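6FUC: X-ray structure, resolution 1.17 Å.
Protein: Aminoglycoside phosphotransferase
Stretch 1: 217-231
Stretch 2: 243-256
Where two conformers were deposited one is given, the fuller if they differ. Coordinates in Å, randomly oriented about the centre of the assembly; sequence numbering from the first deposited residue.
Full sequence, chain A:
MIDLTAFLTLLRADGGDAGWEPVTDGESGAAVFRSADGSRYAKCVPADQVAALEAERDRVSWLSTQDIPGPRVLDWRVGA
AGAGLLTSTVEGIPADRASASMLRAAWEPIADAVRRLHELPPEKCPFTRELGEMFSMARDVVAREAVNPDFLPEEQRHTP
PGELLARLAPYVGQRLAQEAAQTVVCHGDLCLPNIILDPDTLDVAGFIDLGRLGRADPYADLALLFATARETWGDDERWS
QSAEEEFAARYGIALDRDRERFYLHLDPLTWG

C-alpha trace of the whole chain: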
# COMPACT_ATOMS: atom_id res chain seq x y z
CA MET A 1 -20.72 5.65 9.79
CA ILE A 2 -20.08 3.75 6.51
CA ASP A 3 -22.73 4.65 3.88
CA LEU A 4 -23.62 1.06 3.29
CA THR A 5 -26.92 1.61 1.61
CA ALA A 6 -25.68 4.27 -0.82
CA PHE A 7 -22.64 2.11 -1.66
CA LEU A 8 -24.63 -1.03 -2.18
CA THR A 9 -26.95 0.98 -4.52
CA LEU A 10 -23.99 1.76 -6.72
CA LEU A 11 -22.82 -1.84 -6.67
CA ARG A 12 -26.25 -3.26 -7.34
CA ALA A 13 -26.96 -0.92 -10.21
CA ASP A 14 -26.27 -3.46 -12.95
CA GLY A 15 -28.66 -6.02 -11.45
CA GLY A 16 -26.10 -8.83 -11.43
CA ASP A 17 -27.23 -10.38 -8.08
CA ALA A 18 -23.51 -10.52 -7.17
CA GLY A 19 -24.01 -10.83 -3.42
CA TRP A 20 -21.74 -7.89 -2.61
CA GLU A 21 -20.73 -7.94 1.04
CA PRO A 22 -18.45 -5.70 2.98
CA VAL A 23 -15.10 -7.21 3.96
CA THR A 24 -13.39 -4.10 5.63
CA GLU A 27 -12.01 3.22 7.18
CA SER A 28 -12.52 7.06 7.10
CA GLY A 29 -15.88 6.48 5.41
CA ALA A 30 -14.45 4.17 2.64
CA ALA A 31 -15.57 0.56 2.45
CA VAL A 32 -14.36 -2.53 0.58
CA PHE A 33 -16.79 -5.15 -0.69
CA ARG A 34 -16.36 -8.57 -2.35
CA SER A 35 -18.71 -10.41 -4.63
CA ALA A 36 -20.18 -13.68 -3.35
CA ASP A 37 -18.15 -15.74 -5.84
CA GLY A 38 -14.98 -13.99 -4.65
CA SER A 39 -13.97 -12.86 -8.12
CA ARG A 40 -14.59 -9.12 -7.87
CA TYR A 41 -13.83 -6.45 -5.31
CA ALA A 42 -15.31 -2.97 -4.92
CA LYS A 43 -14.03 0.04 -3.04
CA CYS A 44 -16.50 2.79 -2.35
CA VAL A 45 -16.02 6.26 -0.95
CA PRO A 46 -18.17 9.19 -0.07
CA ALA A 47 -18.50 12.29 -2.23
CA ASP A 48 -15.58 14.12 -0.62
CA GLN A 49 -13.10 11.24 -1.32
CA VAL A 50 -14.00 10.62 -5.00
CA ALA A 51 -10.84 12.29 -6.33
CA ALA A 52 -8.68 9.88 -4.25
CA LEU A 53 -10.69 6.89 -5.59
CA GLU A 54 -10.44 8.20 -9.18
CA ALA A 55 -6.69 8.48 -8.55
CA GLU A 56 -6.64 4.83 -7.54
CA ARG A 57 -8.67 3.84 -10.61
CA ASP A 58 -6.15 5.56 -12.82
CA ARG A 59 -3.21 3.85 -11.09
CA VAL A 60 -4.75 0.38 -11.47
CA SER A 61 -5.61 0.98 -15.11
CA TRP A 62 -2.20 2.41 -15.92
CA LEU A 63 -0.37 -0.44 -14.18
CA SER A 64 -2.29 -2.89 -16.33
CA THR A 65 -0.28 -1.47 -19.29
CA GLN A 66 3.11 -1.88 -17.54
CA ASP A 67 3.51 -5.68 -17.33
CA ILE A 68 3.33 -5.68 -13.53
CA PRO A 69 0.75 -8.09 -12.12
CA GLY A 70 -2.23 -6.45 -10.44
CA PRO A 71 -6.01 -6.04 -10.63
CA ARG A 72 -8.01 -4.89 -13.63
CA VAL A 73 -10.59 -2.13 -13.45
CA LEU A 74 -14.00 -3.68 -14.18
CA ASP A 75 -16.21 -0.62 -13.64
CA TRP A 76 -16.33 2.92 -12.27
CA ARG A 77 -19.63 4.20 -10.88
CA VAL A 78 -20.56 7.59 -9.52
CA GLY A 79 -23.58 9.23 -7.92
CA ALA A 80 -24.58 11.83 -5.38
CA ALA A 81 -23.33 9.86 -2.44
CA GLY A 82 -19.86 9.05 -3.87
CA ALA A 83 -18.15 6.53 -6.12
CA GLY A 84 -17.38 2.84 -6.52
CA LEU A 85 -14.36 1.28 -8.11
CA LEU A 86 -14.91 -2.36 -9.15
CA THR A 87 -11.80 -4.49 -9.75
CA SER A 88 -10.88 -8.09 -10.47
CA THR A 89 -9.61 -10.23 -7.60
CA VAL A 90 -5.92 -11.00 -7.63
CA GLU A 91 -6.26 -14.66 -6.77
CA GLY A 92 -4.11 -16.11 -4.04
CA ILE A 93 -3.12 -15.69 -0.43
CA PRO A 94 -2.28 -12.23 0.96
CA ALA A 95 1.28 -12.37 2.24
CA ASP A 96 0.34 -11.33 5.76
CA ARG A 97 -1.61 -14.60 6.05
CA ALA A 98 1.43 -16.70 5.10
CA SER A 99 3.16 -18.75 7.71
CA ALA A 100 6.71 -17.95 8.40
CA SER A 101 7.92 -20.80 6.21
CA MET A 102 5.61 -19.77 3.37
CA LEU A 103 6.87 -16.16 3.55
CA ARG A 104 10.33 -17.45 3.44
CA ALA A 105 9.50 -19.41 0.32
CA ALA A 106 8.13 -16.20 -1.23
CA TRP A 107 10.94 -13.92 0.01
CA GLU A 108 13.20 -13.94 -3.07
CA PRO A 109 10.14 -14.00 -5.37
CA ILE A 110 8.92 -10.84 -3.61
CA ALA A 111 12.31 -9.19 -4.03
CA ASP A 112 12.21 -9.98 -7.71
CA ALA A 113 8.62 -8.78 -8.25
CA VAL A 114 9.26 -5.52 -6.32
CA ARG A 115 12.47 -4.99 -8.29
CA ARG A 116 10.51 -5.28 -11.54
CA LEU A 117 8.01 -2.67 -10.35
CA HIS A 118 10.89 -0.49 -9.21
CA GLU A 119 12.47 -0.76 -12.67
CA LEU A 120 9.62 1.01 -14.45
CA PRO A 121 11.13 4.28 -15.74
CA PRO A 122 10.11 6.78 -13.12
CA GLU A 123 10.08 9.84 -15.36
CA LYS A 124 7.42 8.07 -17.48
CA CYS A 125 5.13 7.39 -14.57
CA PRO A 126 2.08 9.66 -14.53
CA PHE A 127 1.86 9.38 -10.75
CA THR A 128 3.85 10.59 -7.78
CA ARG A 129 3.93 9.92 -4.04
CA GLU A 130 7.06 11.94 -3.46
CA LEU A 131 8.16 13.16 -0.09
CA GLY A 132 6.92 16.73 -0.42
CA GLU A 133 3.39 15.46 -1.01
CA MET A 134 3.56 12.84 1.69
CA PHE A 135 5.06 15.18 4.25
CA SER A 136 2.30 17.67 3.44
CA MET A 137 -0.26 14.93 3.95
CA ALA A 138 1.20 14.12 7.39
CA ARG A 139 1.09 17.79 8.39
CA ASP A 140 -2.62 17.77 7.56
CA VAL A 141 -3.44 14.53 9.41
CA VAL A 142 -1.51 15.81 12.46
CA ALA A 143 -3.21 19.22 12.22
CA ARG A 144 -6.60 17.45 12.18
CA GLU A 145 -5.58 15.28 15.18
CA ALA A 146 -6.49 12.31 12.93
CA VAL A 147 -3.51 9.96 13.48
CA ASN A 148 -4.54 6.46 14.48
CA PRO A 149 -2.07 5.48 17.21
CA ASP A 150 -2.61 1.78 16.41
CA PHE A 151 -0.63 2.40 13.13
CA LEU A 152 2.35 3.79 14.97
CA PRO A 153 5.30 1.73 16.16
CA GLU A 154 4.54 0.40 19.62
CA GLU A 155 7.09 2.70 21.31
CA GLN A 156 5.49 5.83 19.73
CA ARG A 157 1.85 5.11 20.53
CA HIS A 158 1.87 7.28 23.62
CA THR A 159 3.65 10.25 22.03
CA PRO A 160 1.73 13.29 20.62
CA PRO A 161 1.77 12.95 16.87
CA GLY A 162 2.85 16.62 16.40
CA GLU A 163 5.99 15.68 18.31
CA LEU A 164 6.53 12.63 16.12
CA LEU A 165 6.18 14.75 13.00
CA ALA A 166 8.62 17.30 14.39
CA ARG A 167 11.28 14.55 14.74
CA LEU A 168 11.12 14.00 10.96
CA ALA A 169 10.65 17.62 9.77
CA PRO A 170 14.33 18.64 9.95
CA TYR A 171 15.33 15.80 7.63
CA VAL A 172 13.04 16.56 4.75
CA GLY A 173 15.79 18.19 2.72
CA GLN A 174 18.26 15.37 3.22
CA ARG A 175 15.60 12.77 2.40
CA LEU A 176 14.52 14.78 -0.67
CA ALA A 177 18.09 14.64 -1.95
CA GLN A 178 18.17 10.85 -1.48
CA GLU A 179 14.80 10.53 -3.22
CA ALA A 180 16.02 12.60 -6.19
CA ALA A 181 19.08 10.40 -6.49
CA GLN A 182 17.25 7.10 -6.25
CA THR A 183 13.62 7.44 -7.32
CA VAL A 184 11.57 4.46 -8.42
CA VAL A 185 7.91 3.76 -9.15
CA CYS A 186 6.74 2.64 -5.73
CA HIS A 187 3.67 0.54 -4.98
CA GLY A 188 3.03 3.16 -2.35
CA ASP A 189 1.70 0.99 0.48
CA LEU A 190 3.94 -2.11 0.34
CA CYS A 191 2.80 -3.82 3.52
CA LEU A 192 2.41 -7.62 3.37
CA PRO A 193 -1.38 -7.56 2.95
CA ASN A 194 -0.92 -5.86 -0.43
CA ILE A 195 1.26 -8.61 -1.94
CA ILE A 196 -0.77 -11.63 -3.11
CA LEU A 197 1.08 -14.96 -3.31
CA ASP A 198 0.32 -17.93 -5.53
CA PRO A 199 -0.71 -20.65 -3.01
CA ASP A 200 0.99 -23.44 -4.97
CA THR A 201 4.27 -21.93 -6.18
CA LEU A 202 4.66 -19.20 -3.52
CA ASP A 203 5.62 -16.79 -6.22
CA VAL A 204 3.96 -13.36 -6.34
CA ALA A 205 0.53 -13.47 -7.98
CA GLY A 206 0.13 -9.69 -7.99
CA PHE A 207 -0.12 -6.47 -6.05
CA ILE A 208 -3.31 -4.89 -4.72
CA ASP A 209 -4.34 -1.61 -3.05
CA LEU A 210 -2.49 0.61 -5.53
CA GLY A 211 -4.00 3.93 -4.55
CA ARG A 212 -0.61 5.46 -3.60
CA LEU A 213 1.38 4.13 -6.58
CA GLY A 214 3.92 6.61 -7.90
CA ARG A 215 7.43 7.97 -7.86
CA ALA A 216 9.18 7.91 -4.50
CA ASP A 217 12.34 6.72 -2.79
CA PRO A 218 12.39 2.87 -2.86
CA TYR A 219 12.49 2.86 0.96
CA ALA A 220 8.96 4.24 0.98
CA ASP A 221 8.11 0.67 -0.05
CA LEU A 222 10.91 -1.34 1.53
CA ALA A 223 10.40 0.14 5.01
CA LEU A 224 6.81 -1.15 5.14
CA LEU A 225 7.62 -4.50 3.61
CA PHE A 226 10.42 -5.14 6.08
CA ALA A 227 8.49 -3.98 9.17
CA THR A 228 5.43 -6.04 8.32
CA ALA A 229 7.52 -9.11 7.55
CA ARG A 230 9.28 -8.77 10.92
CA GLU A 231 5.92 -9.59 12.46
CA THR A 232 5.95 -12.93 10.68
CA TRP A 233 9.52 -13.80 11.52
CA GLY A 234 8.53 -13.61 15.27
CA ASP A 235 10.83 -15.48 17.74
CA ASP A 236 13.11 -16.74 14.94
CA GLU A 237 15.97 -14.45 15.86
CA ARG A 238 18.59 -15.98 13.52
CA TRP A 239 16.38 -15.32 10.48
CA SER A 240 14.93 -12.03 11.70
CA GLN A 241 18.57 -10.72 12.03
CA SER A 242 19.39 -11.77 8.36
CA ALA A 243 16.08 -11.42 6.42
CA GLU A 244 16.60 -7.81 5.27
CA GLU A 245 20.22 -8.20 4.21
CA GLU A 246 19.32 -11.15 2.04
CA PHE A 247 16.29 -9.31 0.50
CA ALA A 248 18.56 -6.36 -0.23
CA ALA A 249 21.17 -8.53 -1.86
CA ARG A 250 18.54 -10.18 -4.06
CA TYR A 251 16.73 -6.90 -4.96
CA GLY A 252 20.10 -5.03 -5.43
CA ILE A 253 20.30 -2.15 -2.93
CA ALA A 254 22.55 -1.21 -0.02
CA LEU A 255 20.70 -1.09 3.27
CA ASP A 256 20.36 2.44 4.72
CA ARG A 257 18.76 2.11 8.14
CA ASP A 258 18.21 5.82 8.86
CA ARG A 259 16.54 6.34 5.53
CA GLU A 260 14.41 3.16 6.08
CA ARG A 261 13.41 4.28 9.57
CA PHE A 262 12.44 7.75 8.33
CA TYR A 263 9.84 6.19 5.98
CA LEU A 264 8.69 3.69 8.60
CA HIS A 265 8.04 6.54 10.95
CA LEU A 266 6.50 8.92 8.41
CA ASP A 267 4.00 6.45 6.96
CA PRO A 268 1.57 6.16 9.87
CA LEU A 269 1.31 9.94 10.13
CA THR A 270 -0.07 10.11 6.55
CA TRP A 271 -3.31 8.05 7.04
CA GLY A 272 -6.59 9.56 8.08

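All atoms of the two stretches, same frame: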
# COMPACT_ATOMS: atom_id res chain seq x y z
N ASP A 217 11.17 7.47 -3.18
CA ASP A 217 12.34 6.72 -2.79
C ASP A 217 11.95 5.23 -2.61
O ASP A 217 10.90 4.97 -2.01
CB ASP A 217 12.85 7.33 -1.47
CG ASP A 217 14.13 6.77 -0.95
OD1 ASP A 217 14.30 5.54 -0.83
OD2 ASP A 217 15.01 7.56 -0.65
N PRO A 218 12.78 4.29 -3.08
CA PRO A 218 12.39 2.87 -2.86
C PRO A 218 12.12 2.49 -1.41
O PRO A 218 11.38 1.55 -1.16
CB PRO A 218 13.56 2.11 -3.43
CG PRO A 218 14.71 3.07 -3.47
CD PRO A 218 14.06 4.42 -3.76
N TYR A 219 12.79 3.16 -0.46
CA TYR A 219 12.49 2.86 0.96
C TYR A 219 11.10 3.21 1.42
O TYR A 219 10.67 2.71 2.45
CB TYR A 219 13.58 3.49 1.87
CG TYR A 219 14.82 2.68 1.88
CD1 TYR A 219 14.87 1.50 2.57
CD2 TYR A 219 15.92 3.01 1.14
CE1 TYR A 219 15.97 0.69 2.56
CE2 TYR A 219 17.09 2.20 1.13
CZ TYR A 219 17.07 1.01 1.79
OH TYR A 219 18.16 0.18 1.78
N ALA A 220 10.36 4.04 0.66
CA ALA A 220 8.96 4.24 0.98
C ALA A 220 8.22 2.91 0.95
O ALA A 220 7.24 2.72 1.70
CB ALA A 220 8.32 5.25 0.04
N ASP A 221 8.61 2.03 0.05
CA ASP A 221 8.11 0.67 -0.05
C ASP A 221 8.86 -0.28 0.85
O ASP A 221 8.23 -1.04 1.62
CB ASP A 221 8.20 0.17 -1.51
CG ASP A 221 7.07 0.53 -2.44
OD1 ASP A 221 6.13 1.21 -2.03
OD2 ASP A 221 7.19 0.12 -3.62
N LEU A 222 10.18 -0.31 0.81
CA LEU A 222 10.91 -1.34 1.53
C LEU A 222 10.73 -1.23 3.04
O LEU A 222 10.69 -2.23 3.73
CB LEU A 222 12.36 -1.34 1.18
CG LEU A 222 12.72 -1.56 -0.30
CD1 LEU A 222 14.22 -1.49 -0.50
CD2 LEU A 222 12.03 -2.84 -0.80
N ALA A 223 10.58 0.00 3.57
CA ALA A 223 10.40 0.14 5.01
C ALA A 223 9.17 -0.63 5.48
O ALA A 223 9.17 -1.26 6.55
CB ALA A 223 10.31 1.59 5.42
N LEU A 224 8.08 -0.50 4.74
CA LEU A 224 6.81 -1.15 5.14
C LEU A 224 6.85 -2.64 4.95
O LEU A 224 6.34 -3.39 5.77
CB LEU A 224 5.64 -0.55 4.36
CG LEU A 224 5.42 0.95 4.45
CD1 LEU A 224 4.17 1.34 3.75
CD2 LEU A 224 5.69 1.60 5.74
N LEU A 225 7.48 -3.08 3.87
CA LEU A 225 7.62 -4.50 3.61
C LEU A 225 8.44 -5.15 4.74
O LEU A 225 8.04 -6.17 5.29
CB LEU A 225 8.24 -4.71 2.28
CG LEU A 225 8.54 -6.17 1.96
CD1 LEU A 225 7.38 -7.13 2.01
CD2 LEU A 225 9.19 -6.23 0.62
N PHE A 226 9.57 -4.55 5.07
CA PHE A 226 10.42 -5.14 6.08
C PHE A 226 9.74 -5.12 7.43
O PHE A 226 9.85 -6.14 8.17
CB PHE A 226 11.75 -4.42 6.17
CG PHE A 226 12.64 -4.56 4.98
CD1 PHE A 226 12.43 -5.53 4.05
CD2 PHE A 226 13.77 -3.75 4.85
CE1 PHE A 226 13.28 -5.69 2.98
CE2 PHE A 226 14.62 -3.89 3.80
CZ PHE A 226 14.40 -4.87 2.83
N ALA A 227 9.10 -4.03 7.82
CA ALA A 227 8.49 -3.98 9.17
C ALA A 227 7.37 -4.97 9.27
O ALA A 227 7.22 -5.63 10.29
CB ALA A 227 8.00 -2.56 9.40
N THR A 228 6.54 -5.09 8.23
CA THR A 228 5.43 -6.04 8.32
C THR A 228 5.91 -7.48 8.25
O THR A 228 5.40 -8.36 8.94
CB THR A 228 4.31 -5.71 7.36
OG1 THR A 228 4.76 -5.72 5.98
CG2 THR A 228 3.68 -4.40 7.69
N ALA A 229 6.96 -7.75 7.52
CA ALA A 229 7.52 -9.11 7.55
C ALA A 229 8.16 -9.46 8.89
O ALA A 229 8.12 -10.63 9.25
CB ALA A 229 8.59 -9.23 6.51
N ARG A 230 8.71 -8.49 9.60
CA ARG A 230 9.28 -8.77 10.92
C ARG A 230 8.24 -9.34 11.85
O ARG A 230 8.56 -10.16 12.70
CB ARG A 230 9.93 -7.51 11.54
CG ARG A 230 11.30 -7.14 10.98
CD ARG A 230 12.10 -6.01 11.66
NE ARG A 230 11.53 -4.66 11.64
CZ ARG A 230 11.76 -3.74 10.68
NH1 ARG A 230 12.50 -4.05 9.61
NH2 ARG A 230 11.22 -2.52 10.76
N GLU A 231 6.97 -8.98 11.66
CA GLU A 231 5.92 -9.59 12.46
C GLU A 231 5.79 -11.08 12.21
O GLU A 231 5.57 -11.87 13.13
CB GLU A 231 4.56 -8.90 12.31
CG GLU A 231 4.71 -7.41 12.65
N ALA A 243 17.10 -11.46 7.46
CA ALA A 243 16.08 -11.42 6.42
C ALA A 243 16.30 -10.21 5.48
O ALA A 243 16.16 -10.32 4.23
CB ALA A 243 14.68 -11.44 7.02
N GLU A 244 16.52 -9.05 6.07
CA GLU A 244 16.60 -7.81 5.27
C GLU A 244 17.85 -7.75 4.43
O GLU A 244 17.82 -7.28 3.30
CB GLU A 244 16.37 -6.58 6.16
CG GLU A 244 15.01 -6.73 6.81
CD GLU A 244 14.73 -6.00 8.07
OE1 GLU A 244 15.42 -5.01 8.37
OE2 GLU A 244 13.82 -6.47 8.81
N GLU A 245 18.98 -8.17 5.00
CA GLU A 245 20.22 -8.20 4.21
C GLU A 245 20.08 -9.11 3.02
O GLU A 245 20.51 -8.79 1.93
CB GLU A 245 21.45 -8.67 5.06
N GLU A 246 19.45 -10.24 3.19
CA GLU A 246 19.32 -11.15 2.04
C GLU A 246 18.31 -10.60 1.00
O GLU A 246 18.59 -10.72 -0.21
CB GLU A 246 18.87 -12.51 2.48
CG GLU A 246 19.86 -13.19 3.40
CD GLU A 246 19.79 -14.67 3.42
OE1 GLU A 246 18.95 -15.28 2.72
OE2 GLU A 246 20.64 -15.23 4.14
N PHE A 247 17.22 -9.97 1.46
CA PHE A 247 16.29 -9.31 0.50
C PHE A 247 17.08 -8.27 -0.29
O PHE A 247 16.98 -8.18 -1.50
CB PHE A 247 15.17 -8.68 1.27
CG PHE A 247 14.08 -8.15 0.39
CD1 PHE A 247 14.25 -6.98 -0.29
CD2 PHE A 247 12.92 -8.88 0.19
CE1 PHE A 247 13.15 -6.50 -1.09
CE2 PHE A 247 11.91 -8.43 -0.60
CZ PHE A 247 12.03 -7.25 -1.26
N ALA A 248 17.85 -7.44 0.42
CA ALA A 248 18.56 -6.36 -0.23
C ALA A 248 19.56 -6.84 -1.27
O ALA A 248 19.74 -6.24 -2.34
CB ALA A 248 19.23 -5.44 0.79
N ALA A 249 20.22 -7.92 -0.94
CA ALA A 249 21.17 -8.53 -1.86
C ALA A 249 20.43 -9.04 -3.11
O ALA A 249 20.93 -8.93 -4.22
CB ALA A 249 21.97 -9.65 -1.20
N ARG A 250 19.28 -9.66 -2.92
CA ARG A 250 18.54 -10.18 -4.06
C ARG A 250 17.92 -9.03 -4.94
O ARG A 250 17.95 -9.10 -6.15
CB ARG A 250 17.39 -11.09 -3.55
CG ARG A 250 16.55 -11.73 -4.65
CD ARG A 250 17.29 -12.80 -5.38
NE ARG A 250 16.47 -13.33 -6.46
CZ ARG A 250 16.73 -14.46 -7.07
NH1 ARG A 250 17.83 -15.13 -6.78
NH2 ARG A 250 15.94 -14.83 -8.05
N TYR A 251 17.33 -8.07 -4.30
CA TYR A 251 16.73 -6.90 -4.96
C TYR A 251 17.84 -6.03 -5.61
O TYR A 251 17.61 -5.50 -6.69
CB TYR A 251 15.95 -6.11 -3.92
CG TYR A 251 15.48 -4.75 -4.34
CD1 TYR A 251 16.31 -3.64 -4.26
CD2 TYR A 251 14.21 -4.55 -4.85
CE1 TYR A 251 15.84 -2.37 -4.58
CE2 TYR A 251 13.75 -3.27 -5.17
CZ TYR A 251 14.59 -2.20 -5.07
OH TYR A 251 14.20 -0.91 -5.36
N GLY A 252 18.95 -5.85 -4.96
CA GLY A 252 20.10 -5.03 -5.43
C GLY A 252 20.10 -3.60 -4.88
O GLY A 252 20.05 -2.61 -5.65
N ILE A 253 20.18 -3.46 -3.57
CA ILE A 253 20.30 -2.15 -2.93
C ILE A 253 21.15 -2.35 -1.67
O ILE A 253 21.14 -3.41 -1.06
CB ILE A 253 18.91 -1.56 -2.65
CG1 ILE A 253 18.92 -0.08 -2.33
CG2 ILE A 253 18.23 -2.32 -1.48
CD1 ILE A 253 17.54 0.54 -2.27
N ALA A 254 21.84 -1.29 -1.28
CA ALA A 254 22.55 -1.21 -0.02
C ALA A 254 21.52 -0.82 1.01
O ALA A 254 20.58 0.06 0.77
CB ALA A 254 23.63 -0.15 -0.06
N LEU A 255 21.59 -1.50 2.15
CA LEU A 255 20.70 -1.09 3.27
C LEU A 255 21.14 0.27 3.80
O LEU A 255 22.32 0.52 3.96
CB LEU A 255 20.72 -2.10 4.42
CG LEU A 255 20.12 -3.43 4.02
CD1 LEU A 255 20.63 -4.50 4.98
CD2 LEU A 255 18.60 -3.35 3.98
N ASP A 256 20.19 1.12 4.12
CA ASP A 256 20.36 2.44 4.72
C ASP A 256 19.35 2.57 5.86
O ASP A 256 18.17 2.90 5.65
CB ASP A 256 20.20 3.54 3.65
CG ASP A 256 20.42 4.92 4.19
OD1 ASP A 256 20.32 5.19 5.40
OD2 ASP A 256 20.59 5.81 3.34
O HOH W 1 11.84 -8.20 7.46

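Helix 219-231 and helix 243-251 run roughly antiparallel, at 141° between their directions and 11.2 Å apart at closest approach of the axes, a gap filled by large apolar side chains; together the stretches bury 602 Å². At the centre, the edge of Phe226 is directed at the face of Phe247 in an offset edge-to-face pair, with centroids 5.3 Å apart, planes at 84° and Phe226 CE1 3.6 Å from Phe247 CD1. Phe226 has chi1 m and Phe247 chi1 t, and both CA-to-CB bonds point toward the opposing stretch. Leu222 and Leu225, on the same side of their helix, pack on Phe247 as well: Leu222 CD2 lies 3.8 Å from Phe247 CE1, and Leu225 CD2 3.6 Å from Phe247 CZ. One face of Phe226 is covered by the aliphatic part of Glu244, whose CG sits 3.8 Å from the centroid of the Phe226 ring in a CH-pi contact.

Beyond helix 243-251, Gly252 takes a positive phi at which a CB would jam against the preceding carbonyl, and the chain turns to bring Ile253 back toward stretch 1. Ile253 CD1 lies 3.8 Å from Tyr219 CE2 and 4.0 Å from Pro218 CG, while Ile253 CG2 is 4.2 Å from Leu222 CD1.

The polar contacts lie toward the two ends. Tyr219 reaches past Ile253, and its OH donates to Ala254 O at 2.6 Å, tying down a segment without helical hydrogen bonds; Asp256 N donates weakly to the same Tyr219 OH at 3.2 Å. Asp217 OD1 caps this helix, accepting from Tyr219 N at 2.8 Å. At the other end, the long side chain of Arg230 brings its NH1 2.9 Å from Glu244 OE2 in a salt bridge. A water donates to the same Glu244 OE2 and to Phe226 O, each at 3.0 Å, so Glu244 combines an apolar stem with a charged tip.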